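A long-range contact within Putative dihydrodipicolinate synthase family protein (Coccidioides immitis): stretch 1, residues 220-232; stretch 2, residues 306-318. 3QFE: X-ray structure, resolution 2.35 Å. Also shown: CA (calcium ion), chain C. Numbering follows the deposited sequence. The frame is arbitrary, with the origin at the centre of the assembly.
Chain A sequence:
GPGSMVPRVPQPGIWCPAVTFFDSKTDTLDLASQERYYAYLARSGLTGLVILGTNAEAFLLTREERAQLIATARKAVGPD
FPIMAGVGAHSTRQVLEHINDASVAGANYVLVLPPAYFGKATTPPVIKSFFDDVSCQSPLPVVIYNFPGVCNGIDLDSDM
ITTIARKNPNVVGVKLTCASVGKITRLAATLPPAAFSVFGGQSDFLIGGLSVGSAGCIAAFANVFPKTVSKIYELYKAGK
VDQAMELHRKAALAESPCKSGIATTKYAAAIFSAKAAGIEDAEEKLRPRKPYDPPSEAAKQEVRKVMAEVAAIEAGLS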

# COMPACT_ATOMS: atom_id res chain seq x y z
N ALA A 220 -5.45 1.15 1.97
CA ALA A 220 -6.16 -0.12 1.74
C ALA A 220 -7.48 0.06 0.99
O ALA A 220 -7.82 -0.74 0.13
CB ALA A 220 -6.41 -0.83 3.06
N PHE A 221 -8.20 1.12 1.32
CA PHE A 221 -9.56 1.35 0.82
C PHE A 221 -9.58 1.81 -0.64
O PHE A 221 -10.63 1.82 -1.28
CB PHE A 221 -10.24 2.39 1.71
CG PHE A 221 -11.74 2.41 1.57
CD1 PHE A 221 -12.48 1.24 1.70
CD2 PHE A 221 -12.40 3.60 1.34
CE1 PHE A 221 -13.85 1.25 1.60
CE2 PHE A 221 -13.78 3.63 1.24
CZ PHE A 221 -14.51 2.46 1.37
N ALA A 222 -8.41 2.20 -1.15
CA ALA A 222 -8.28 2.54 -2.57
C ALA A 222 -8.36 1.28 -3.41
O ALA A 222 -8.54 1.37 -4.60
CB ALA A 222 -6.95 3.26 -2.82
N ASN A 223 -8.23 0.10 -2.78
CA ASN A 223 -8.56 -1.17 -3.44
C ASN A 223 -10.02 -1.21 -3.84
O ASN A 223 -10.38 -1.78 -4.88
CB ASN A 223 -8.35 -2.37 -2.51
CG ASN A 223 -6.94 -2.90 -2.53
OD1 ASN A 223 -6.50 -3.50 -3.52
ND2 ASN A 223 -6.22 -2.73 -1.42
N VAL A 224 -10.87 -0.61 -3.01
CA VAL A 224 -12.31 -0.75 -3.17
C VAL A 224 -12.91 0.32 -4.07
O VAL A 224 -13.62 0.01 -5.02
CB VAL A 224 -13.00 -0.76 -1.81
CG1 VAL A 224 -14.46 -1.18 -1.98
CG2 VAL A 224 -12.27 -1.72 -0.88
N PHE A 225 -12.58 1.58 -3.78
CA PHE A 225 -13.07 2.73 -4.54
C PHE A 225 -11.92 3.66 -4.93
O PHE A 225 -11.77 4.74 -4.38
CB PHE A 225 -14.14 3.45 -3.72
CG PHE A 225 -15.31 2.57 -3.34
CD1 PHE A 225 -16.10 2.00 -4.30
CD2 PHE A 225 -15.59 2.31 -2.02
CE1 PHE A 225 -17.16 1.17 -3.95
CE2 PHE A 225 -16.66 1.51 -1.66
CZ PHE A 225 -17.44 0.94 -2.62
N PRO A 226 -11.10 3.24 -5.89
CA PRO A 226 -9.90 4.02 -6.15
C PRO A 226 -10.16 5.42 -6.70
O PRO A 226 -9.41 6.36 -6.37
CB PRO A 226 -9.12 3.15 -7.15
CG PRO A 226 -10.14 2.26 -7.79
CD PRO A 226 -11.13 1.98 -6.68
N LYS A 227 -11.19 5.59 -7.53
CA LYS A 227 -11.49 6.90 -8.13
C LYS A 227 -11.90 7.88 -7.04
O LYS A 227 -11.44 9.04 -7.01
CB LYS A 227 -12.62 6.81 -9.17
CG LYS A 227 -12.18 6.95 -10.61
CD LYS A 227 -11.24 8.15 -10.83
CE LYS A 227 -11.59 8.92 -12.08
NZ LYS A 227 -10.59 9.96 -12.35
N THR A 228 -12.76 7.42 -6.13
CA THR A 228 -13.18 8.24 -4.99
C THR A 228 -11.99 8.67 -4.14
O THR A 228 -11.82 9.86 -3.88
CB THR A 228 -14.26 7.54 -4.15
OG1 THR A 228 -15.34 7.15 -5.00
CG2 THR A 228 -14.82 8.48 -3.09
N VAL A 229 -11.13 7.73 -3.76
CA VAL A 229 -10.00 8.10 -2.93
C VAL A 229 -9.09 9.08 -3.67
O VAL A 229 -8.58 10.01 -3.06
CB VAL A 229 -9.21 6.86 -2.40
CG1 VAL A 229 -7.93 7.29 -1.72
CG2 VAL A 229 -10.03 6.10 -1.41
N SER A 230 -8.89 8.88 -4.97
CA SER A 230 -8.10 9.82 -5.76
C SER A 230 -8.79 11.17 -5.87
O SER A 230 -8.11 12.18 -5.89
CB SER A 230 -7.84 9.32 -7.18
OG SER A 230 -7.17 8.09 -7.14
N LYS A 231 -10.12 11.18 -5.99
CA LYS A 231 -10.83 12.46 -6.04
C LYS A 231 -10.58 13.25 -4.76
O LYS A 231 -10.34 14.45 -4.82
CB LYS A 231 -12.34 12.30 -6.33
N ILE A 232 -10.60 12.57 -3.61
CA ILE A 232 -10.37 13.26 -2.35
C ILE A 232 -9.02 13.97 -2.38
O ILE A 232 -8.95 15.18 -2.13
CB ILE A 232 -10.47 12.32 -1.14
CG1 ILE A 232 -11.91 11.85 -0.98
CG2 ILE A 232 -10.03 13.03 0.13
CD1 ILE A 232 -12.08 10.67 -0.05
N VAL A 306 -23.02 -0.67 4.32
CA VAL A 306 -22.22 0.47 4.73
C VAL A 306 -21.44 1.14 3.60
O VAL A 306 -21.07 2.30 3.70
CB VAL A 306 -21.25 0.04 5.87
CG1 VAL A 306 -19.95 0.86 5.89
CG2 VAL A 306 -21.98 0.09 7.21
N MET A 307 -21.21 0.41 2.51
CA MET A 307 -20.44 0.96 1.39
C MET A 307 -21.30 1.40 0.18
O MET A 307 -20.76 1.94 -0.78
CB MET A 307 -19.37 -0.04 0.95
CG MET A 307 -18.30 -0.30 1.97
SD MET A 307 -16.97 -1.29 1.25
CE MET A 307 -15.96 -1.58 2.70
N ALA A 308 -22.61 1.16 0.25
CA ALA A 308 -23.53 1.42 -0.87
C ALA A 308 -23.52 2.85 -1.38
O ALA A 308 -23.62 3.08 -2.62
CB ALA A 308 -24.96 1.02 -0.52
N GLU A 309 -23.41 3.81 -0.45
CA GLU A 309 -23.43 5.22 -0.81
C GLU A 309 -22.17 5.62 -1.59
O GLU A 309 -22.25 6.28 -2.61
CB GLU A 309 -23.61 6.14 0.41
CG GLU A 309 -23.58 7.63 0.05
CD GLU A 309 -23.76 8.58 1.24
OE1 GLU A 309 -24.53 9.56 1.11
OE2 GLU A 309 -23.13 8.37 2.31
N VAL A 310 -21.00 5.22 -1.08
CA VAL A 310 -19.73 5.49 -1.76
C VAL A 310 -19.63 4.73 -3.09
O VAL A 310 -19.05 5.24 -4.04
CB VAL A 310 -18.54 5.23 -0.80
CG1 VAL A 310 -17.22 5.27 -1.54
CG2 VAL A 310 -18.55 6.28 0.30
N ALA A 311 -20.21 3.54 -3.17
CA ALA A 311 -20.33 2.82 -4.44
C ALA A 311 -21.06 3.67 -5.49
O ALA A 311 -20.62 3.74 -6.64
CB ALA A 311 -21.04 1.47 -4.27
N ALA A 312 -22.14 4.33 -5.09
CA ALA A 312 -22.89 5.17 -6.02
C ALA A 312 -22.07 6.38 -6.46
O ALA A 312 -22.14 6.81 -7.61
CB ALA A 312 -24.23 5.62 -5.42
N ILE A 313 -21.27 6.90 -5.54
CA ILE A 313 -20.35 8.00 -5.85
C ILE A 313 -19.27 7.54 -6.84
O ILE A 313 -18.95 8.27 -7.79
CB ILE A 313 -19.72 8.59 -4.57
CG1 ILE A 313 -20.77 9.43 -3.79
CG2 ILE A 313 -18.46 9.41 -4.90
CD1 ILE A 313 -20.31 9.80 -2.39
N GLU A 314 -18.73 6.35 -6.60
CA GLU A 314 -17.73 5.77 -7.49
C GLU A 314 -18.30 5.49 -8.91
O GLU A 314 -17.63 5.74 -9.91
CB GLU A 314 -17.17 4.50 -6.88
CG GLU A 314 -16.09 3.78 -7.73
CD GLU A 314 -14.68 4.29 -7.49
OE1 GLU A 314 -14.48 5.27 -6.72
OE2 GLU A 314 -13.73 3.72 -8.06
N ALA A 315 -19.52 4.97 -8.99
CA ALA A 315 -20.16 4.80 -10.29
C ALA A 315 -20.38 6.16 -10.99
O ALA A 315 -20.43 6.23 -12.22
CB ALA A 315 -21.46 4.04 -10.15
N GLY A 316 -20.48 7.23 -10.21
CA GLY A 316 -20.62 8.58 -10.76
C GLY A 316 -19.32 9.16 -11.28
O GLY A 316 -19.34 9.99 -12.21
N LEU A 317 -18.19 8.74 -10.70
CA LEU A 317 -16.85 9.28 -11.04
C LEU A 317 -16.06 8.41 -12.03
O LEU A 317 -15.01 8.81 -12.51
CB LEU A 317 -16.00 9.49 -9.78
CG LEU A 317 -16.48 10.51 -8.72
CD1 LEU A 317 -15.54 10.43 -7.52
CD2 LEU A 317 -16.57 11.97 -9.23
N SER A 318 -16.59 7.24 -12.33
CA SER A 318 -15.95 6.31 -13.23
C SER A 318 -16.96 5.52 -14.06
O SER A 318 -16.54 4.78 -14.94
CB SER A 318 -15.02 5.38 -12.44
OG SER A 318 -15.76 4.50 -11.62
OXT SER A 318 -18.19 5.59 -13.91
CA CA C . -20.33 5.14 -14.39
O HOH W 1 -18.95 4.41 -16.31
O HOH W 2 -21.92 3.92 -15.98
O HOH W 3 -20.02 3.01 -13.33
O HOH W 4 -22.63 5.48 -13.94

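Stretch 1 begins with a short 3-10 segment, passes through a turn, and enters a helix at P226. Stretch 2 is almost entirely helix and ends at the chain's C-terminus. The two helices cross at 81°, nearly perpendicular, and their axes come within 8.8 Å. The backbones are nearest at T228 and E314, whose CA atoms lie 5.7 Å apart. Together the stretches bury 606 Å² of surface.

F221 makes the first contact. Its CA-to-CB bond points sideways, but the ring end comes nearer to stretch 2. Atom CE1 of F221 lies 3.7 Å from CE of M307, which sits at the ring edge. V224 adds a looser apolar contact, with its CG1 4.1 Å from SD of M307. The extended M307 side chain thus reaches both residues.

F225 occupies the N-cap position and points toward stretch 2. Its ring is buried among M307, V310 and A311. CG1 of V310 lies over one face, 3.4 Å from CD2 of F225. CE1 of F225 is 3.9 Å from CB of A311, and CE2 of F225 is 4.1 Å from SD of M307. These are apolar contacts that keep the aromatic surface away from solvent.

The polar centre of the contact is E314. The first turn of a helix leaves backbone NH groups without partners in a preceding turn, and the carboxylate of E314 meets two of them here. K227 N donates to OE2 of E314 at 3.2 Å, and T228 N donates to OE1 of E314 at 2.8 Å. P226 has no amide hydrogen to give, although its CD packs 3.4 Å from OE2 of E314.

K227 starts toward stretch 2, but the end of its side chain leads away. Its aliphatic part still covers the C-terminal end: CG of K227 is 3.7 Å from CB of S318.

T228 strengthens the polar link. Its OG1 donates to OE1 of E314 at 2.7 Å, so this oxygen accepts from both the backbone and the side chain of one residue. The T228 side chain fits as a knob among V310, I313, E314 and L317. V229 points away and makes no contact.

K231 closes the contact. Its CB lies 3.9 Å from CD1 of L317; the side chain beyond CB is not modelled.

Beyond the contact, a calcium ion binds the end of stretch 2. It is held by O of A315 at 2.4 Å, OXT of S318 at 2.2 Å, and four waters.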